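Local coordinates for protein transcriptional regulator, SorC family (Enterococcus faecalis, PDB 2O0M) that probably regulates transcription as a SorC-family DNA-binding protein whose sugar-binding domain would sense a carbohydrate ligand, at residues H248-R252 and R253-D257; D258-V261 and M262-K266. One frame throughout, in Å; residues are numbered along the deposited sequence.

Contact 1 (H248-R252 and R253-D257). With PO4 (phosphate ion), chain B.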
loop_
_atom_site.group_PDB
_atom_site.type_symbol
_atom_site.label_atom_id
_atom_site.label_comp_id
_atom_site.label_asym_id
_atom_site.label_seq_id
_atom_site.Cartn_x
_atom_site.Cartn_y
_atom_site.Cartn_z
ATOM N N HIS A 248 8.376 0.422 13.674
ATOM C CA HIS A 248 7.009 0.718 14.089
ATOM C C HIS A 248 6.031 -0.325 13.544
ATOM O O HIS A 248 5.163 -0.803 14.277
ATOM C CB HIS A 248 6.611 2.122 13.618
ATOM C CG HIS A 248 5.404 2.678 14.311
ATOM N ND1 HIS A 248 4.150 2.673 13.740
ATOM C CD2 HIS A 248 5.267 3.280 15.516
ATOM C CE1 HIS A 248 3.287 3.228 14.573
ATOM N NE2 HIS A 248 3.939 3.610 15.657
HETATM N N MSE A 249 6.191 -0.702 12.271
HETATM C CA MSE A 249 5.362 -1.749 11.661
HETATM C C MSE A 249 5.544 -3.075 12.363
HETATM O O MSE A 249 4.577 -3.759 12.658
HETATM C CB MSE A 249 5.688 -1.968 10.166
HETATM C CG MSE A 249 5.294 -0.875 9.222
HETATM SE SE MSE A 249 3.390 -0.453 9.180
HETATM C CE MSE A 249 2.725 -1.918 9.731
ATOM N N ALA A 250 6.793 -3.440 12.633
ATOM C CA ALA A 250 7.086 -4.712 13.276
ATOM C C ALA A 250 6.437 -4.823 14.657
ATOM O O ALA A 250 5.897 -5.868 15.017
ATOM C CB ALA A 250 8.600 -4.924 13.370
ATOM N N ALA A 251 6.480 -3.739 15.424
ATOM C CA ALA A 251 5.847 -3.713 16.737
ATOM C C ALA A 251 4.321 -3.737 16.638
ATOM O O ALA A 251 3.651 -4.493 17.354
ATOM C CB ALA A 251 6.292 -2.485 17.502
ATOM N N ARG A 252 3.768 -2.910 15.756
ATOM C CA ARG A 252 2.312 -2.825 15.641
ATOM C C ARG A 252 1.699 -4.162 15.226
ATOM O O ARG A 252 0.628 -4.554 15.724
ATOM C CB ARG A 252 1.889 -1.745 14.649
ATOM C CG ARG A 252 0.411 -1.487 14.683
ATOM C CD ARG A 252 0.054 -0.264 13.875
ATOM N NE ARG A 252 0.072 -0.538 12.444
ATOM C CZ ARG A 252 0.124 0.400 11.503
ATOM N NH1 ARG A 252 0.190 1.702 11.825
ATOM N NH2 ARG A 252 0.109 0.046 10.233
ATOM N N ARG A 253 2.375 -4.824 14.291
ATOM C CA ARG A 253 1.948 -6.128 13.759
ATOM C C ARG A 253 2.299 -7.309 14.658
ATOM O O ARG A 253 2.059 -8.464 14.295
ATOM C CB ARG A 253 2.561 -6.338 12.373
ATOM C CG ARG A 253 2.011 -5.362 11.320
ATOM C CD ARG A 253 2.808 -5.488 10.039
ATOM N NE ARG A 253 2.331 -4.628 8.951
ATOM C CZ ARG A 253 2.901 -4.608 7.748
ATOM N NH1 ARG A 253 3.945 -5.399 7.507
ATOM N NH2 ARG A 253 2.426 -3.814 6.794
ATOM N N LYS A 254 2.870 -7.021 15.824
ATOM C CA LYS A 254 3.192 -8.046 16.820
ATOM C C LYS A 254 4.066 -9.158 16.233
ATOM O O LYS A 254 3.808 -10.363 16.418
ATOM C CB LYS A 254 1.910 -8.598 17.459
ATOM C CG LYS A 254 1.045 -7.507 18.069
ATOM C CD LYS A 254 -0.134 -8.056 18.853
ATOM C CE LYS A 254 -1.014 -6.928 19.372
ATOM N NZ LYS A 254 -0.279 -5.945 20.229
HETATM N N MSE A 255 5.117 -8.739 15.534
HETATM C CA MSE A 255 6.089 -9.674 14.995
HETATM C C MSE A 255 6.818 -10.342 16.163
HETATM O O MSE A 255 6.834 -9.822 17.279
HETATM C CB MSE A 255 7.056 -8.968 14.042
HETATM C CG MSE A 255 6.361 -8.424 12.806
HETATM SE SE MSE A 255 7.590 -7.750 11.462
HETATM C CE MSE A 255 8.112 -9.402 10.847
ATOM N N SER A 256 7.395 -11.509 15.908
ATOM C CA SER A 256 8.075 -12.269 16.954
ATOM C C SER A 256 9.279 -11.513 17.510
ATOM O O SER A 256 9.851 -10.667 16.836
ATOM C CB SER A 256 8.548 -13.623 16.411
ATOM O OG SER A 256 9.689 -13.454 15.598
ATOM N N ASP A 257 9.676 -11.842 18.736
ATOM C CA ASP A 257 10.844 -11.211 19.348
ATOM C C ASP A 257 12.090 -11.376 18.482
ATOM O O ASP A 257 12.853 -10.436 18.290
ATOM C CB ASP A 257 11.127 -11.816 20.726
ATOM C CG ASP A 257 9.996 -11.589 21.711
ATOM O OD1 ASP A 257 9.157 -10.690 21.474
ATOM O OD2 ASP A 257 9.957 -12.309 22.724
HETATM P P PO4 B . 0.864 3.437 8.343
HETATM O O1 PO4 B . 2.267 3.923 8.369
HETATM O O2 PO4 B . 0.012 4.202 7.400
HETATM O O3 PO4 B . 0.850 1.964 8.084
HETATM O O4 PO4 B . 0.291 3.565 9.721
HETATM O O HOH W 1 7.724 -6.879 16.685
HETATM O O HOH W 2 0.334 -3.792 18.597
#
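Arg253 packs back on the last turn of helix 246-252, its side chain lying against the carbonyl of Met249. The bond from Arg253 N to Met249 O is 2.9 Å long, and Arg253 CG sits 3.3 Å from the same Met249 O. From there the chain runs extended to NE. The terminal methyl of Met249 is modelled over one face of the guanidinium but too close to NE, so its exact position is doubtful. The flat group is fixed by carboxylates: Arg253 NE pairs with Glu182 and NH1 with Glu271. Glu182 also takes NE of Arg252, tying the two neighbouring arginines to one acid.

Ala250 carries the other half of the contact. Its carbonyl accepts Met255 N at 3.0 Å, nearly straight at 168°, and its CB meets Met255 SE at 3.6 Å. CG anti to the carbonyl carbon and a straight chi2 (-172°) carry that selenium to the methyl. Lys254 N is bonded to Ala251 O at 3.1 Å, and a water joins Lys254 NZ to Arg252 O.

Arg252 runs out on the same side as Arg253 and ends on a phosphate ion, probably from the crystallisation liquor. Its NH1 gives O4 an almost linear bond of 2.8 Å while NH2 holds O3, the phosphorus lying in the guanidinium plane; Lys312 and Thr153 bind the same ion. With Lys254 at positive phi (55°) and two bonds returning to the final turn, the backbone forms a Schellman motif, the C-terminal cap that ends helix 246-252 before Ser256 N-caps the next helix.

Contact 2 (D258-V261 and M262-K266)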
loop_
_atom_site.group_PDB
_atom_site.type_symbol
_atom_site.label_atom_id
_atom_site.label_comp_id
_atom_site.label_asym_id
_atom_site.label_seq_id
_atom_site.Cartn_x
_atom_site.Cartn_y
_atom_site.Cartn_z
ATOM N N ASP A 258 12.302 -12.587 17.974
ATOM C CA ASP A 258 13.451 -12.842 17.123
ATOM C C ASP A 258 13.437 -11.942 15.880
ATOM O O ASP A 258 14.474 -11.430 15.469
ATOM C CB ASP A 258 13.496 -14.317 16.695
ATOM C CG ASP A 258 13.905 -15.260 17.822
ATOM O OD1 ASP A 258 14.485 -14.824 18.845
ATOM O OD2 ASP A 258 13.646 -16.469 17.691
ATOM N N GLU A 259 12.268 -11.763 15.273
ATOM C CA GLU A 259 12.166 -10.932 14.071
ATOM C C GLU A 259 12.440 -9.464 14.376
ATOM O O GLU A 259 13.121 -8.785 13.611
ATOM C CB GLU A 259 10.791 -11.081 13.411
ATOM C CG GLU A 259 10.597 -12.430 12.723
ATOM C CD GLU A 259 9.170 -12.657 12.224
ATOM O OE1 GLU A 259 8.214 -12.472 13.007
ATOM O OE2 GLU A 259 9.003 -13.034 11.047
HETATM N N MSE A 260 11.911 -8.981 15.496
HETATM C CA MSE A 260 12.128 -7.592 15.897
HETATM C C MSE A 260 13.622 -7.323 16.081
HETATM O O MSE A 260 14.151 -6.329 15.590
HETATM C CB MSE A 260 11.395 -7.296 17.198
HETATM C CG MSE A 260 11.722 -5.964 17.787
HETATM SE SE MSE A 260 11.516 -4.477 16.514
HETATM C CE MSE A 260 9.670 -4.194 16.896
ATOM N N VAL A 261 14.294 -8.214 16.801
ATOM C CA VAL A 261 15.722 -8.047 17.049
ATOM C C VAL A 261 16.507 -8.098 15.735
ATOM O O VAL A 261 17.414 -7.296 15.532
ATOM C CB VAL A 261 16.251 -9.099 18.036
ATOM C CG1 VAL A 261 17.784 -9.048 18.107
ATOM C CG2 VAL A 261 15.645 -8.860 19.405
HETATM N N MSE A 262 16.137 -9.030 14.856
HETATM C CA MSE A 262 16.772 -9.181 13.536
HETATM C C MSE A 262 16.587 -7.885 12.709
HETATM O O MSE A 262 17.527 -7.386 12.092
HETATM C CB MSE A 262 16.226 -10.446 12.822
HETATM C CG MSE A 262 17.039 -10.979 11.615
HETATM SE SE MSE A 262 16.590 -12.848 10.927
HETATM C CE MSE A 262 14.790 -13.053 11.583
ATOM N N LEU A 263 15.388 -7.312 12.722
ATOM C CA LEU A 263 15.132 -6.091 11.945
ATOM C C LEU A 263 15.945 -4.892 12.428
ATOM O O LEU A 263 16.420 -4.090 11.626
ATOM C CB LEU A 263 13.640 -5.749 11.963
ATOM C CG LEU A 263 12.762 -6.647 11.088
ATOM C CD1 LEU A 263 11.311 -6.365 11.370
ATOM C CD2 LEU A 263 13.060 -6.480 9.599
ATOM N N LYS A 264 16.099 -4.777 13.742
ATOM C CA LYS A 264 16.937 -3.741 14.334
ATOM C C LYS A 264 18.385 -3.846 13.883
ATOM O O LYS A 264 19.012 -2.849 13.502
ATOM C CB LYS A 264 16.916 -3.866 15.848
ATOM C CG LYS A 264 15.809 -3.124 16.501
ATOM C CD LYS A 264 15.653 -3.626 17.910
ATOM C CE LYS A 264 14.438 -4.458 18.019
ATOM N NZ LYS A 264 13.269 -3.583 17.983
ATOM N N GLN A 265 18.927 -5.054 13.942
ATOM C CA GLN A 265 20.339 -5.223 13.632
ATOM C C GLN A 265 20.627 -5.170 12.135
ATOM O O GLN A 265 21.748 -4.849 11.749
ATOM C CB GLN A 265 20.933 -6.466 14.299
ATOM C CG GLN A 265 20.380 -7.798 13.877
ATOM C CD GLN A 265 20.501 -8.856 14.978
ATOM O OE1 GLN A 265 21.098 -8.625 16.040
ATOM N NE2 GLN A 265 19.937 -10.023 14.726
ATOM N N LYS A 266 19.622 -5.440 11.296
ATOM C CA LYS A 266 19.766 -5.247 9.842
ATOM C C LYS A 266 19.390 -3.821 9.408
ATOM O O LYS A 266 19.347 -3.522 8.215
ATOM C CB LYS A 266 18.977 -6.295 9.045
ATOM C CG LYS A 266 19.313 -7.739 9.418
ATOM C CD LYS A 266 19.301 -8.674 8.228
ATOM C CE LYS A 266 19.062 -10.125 8.647
ATOM N NZ LYS A 266 19.762 -11.091 7.748
#
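Leu263 and Glu259 meet one turn apart on the inner side of helix 257-265, where packing is closest. Leu263 N gives Glu259 O a bond of 2.8 Å, and Leu263 CG stands 3.3 Å from that same oxygen, because chi1 of -74° sets CG beside its own backbone N. The isobutyl group is buried: Leu247 and Ala250 of the preceding helix, Met255 of the loop and Tyr285 of strand 283-286 all touch it. Glu259 sends OE2 to the hydroxyl of Tyr285. Met262, further round the helix, brings its CE to 4.2 Å from Glu259 CA and also touches Tyr285.

The solvent side is looser. Val261 and Gln265 are both exposed; Val261 CG1 lies 3.9 Å from Gln265 OE1, a marginal approach. The amide group comes back over the Val261 carbonyl, with Gln265 CD 3.5 Å from Val261 O, since chi1 of 64° places Gln265 CG between its own N and carbonyl carbon. Beneath it the backbone remains regular, Gln265 N binding Val261 O at 3.1 Å. Lys264 also folds back towards Met260, but Lys264 NZ is modelled too close to Met260 CG and SE for that detail to be trusted.

Four successive i to i+4 bonds, from Asp258 O through Val261 O, define an alpha-helix; buried Leu263 on one face, against exposed Val261, Lys264 and Gln265, makes it amphipathic.

Contacts 1 and 2 are consecutive along the chain, their centres about 10 Å apart, and together form an antiparallel helical hairpin. The Schellman turn of contact 1 reverses the chain so that helix 257-265 packs back on helix 246-252. The small alanines are consistent with the close approach: Ala250 CB lies 3.7 Å from Leu263 CD1, and Met260 CE reaches Ala251 N at 3.5 Å. Met255 SE closes the inner side at 4.0 Å from Leu263 CD1. The bound phosphate belongs to contact 1, through Arg252, whereas contact 2 lies farther out, its centre about 23 Å from the chain centre against about 17 Å for contact 1.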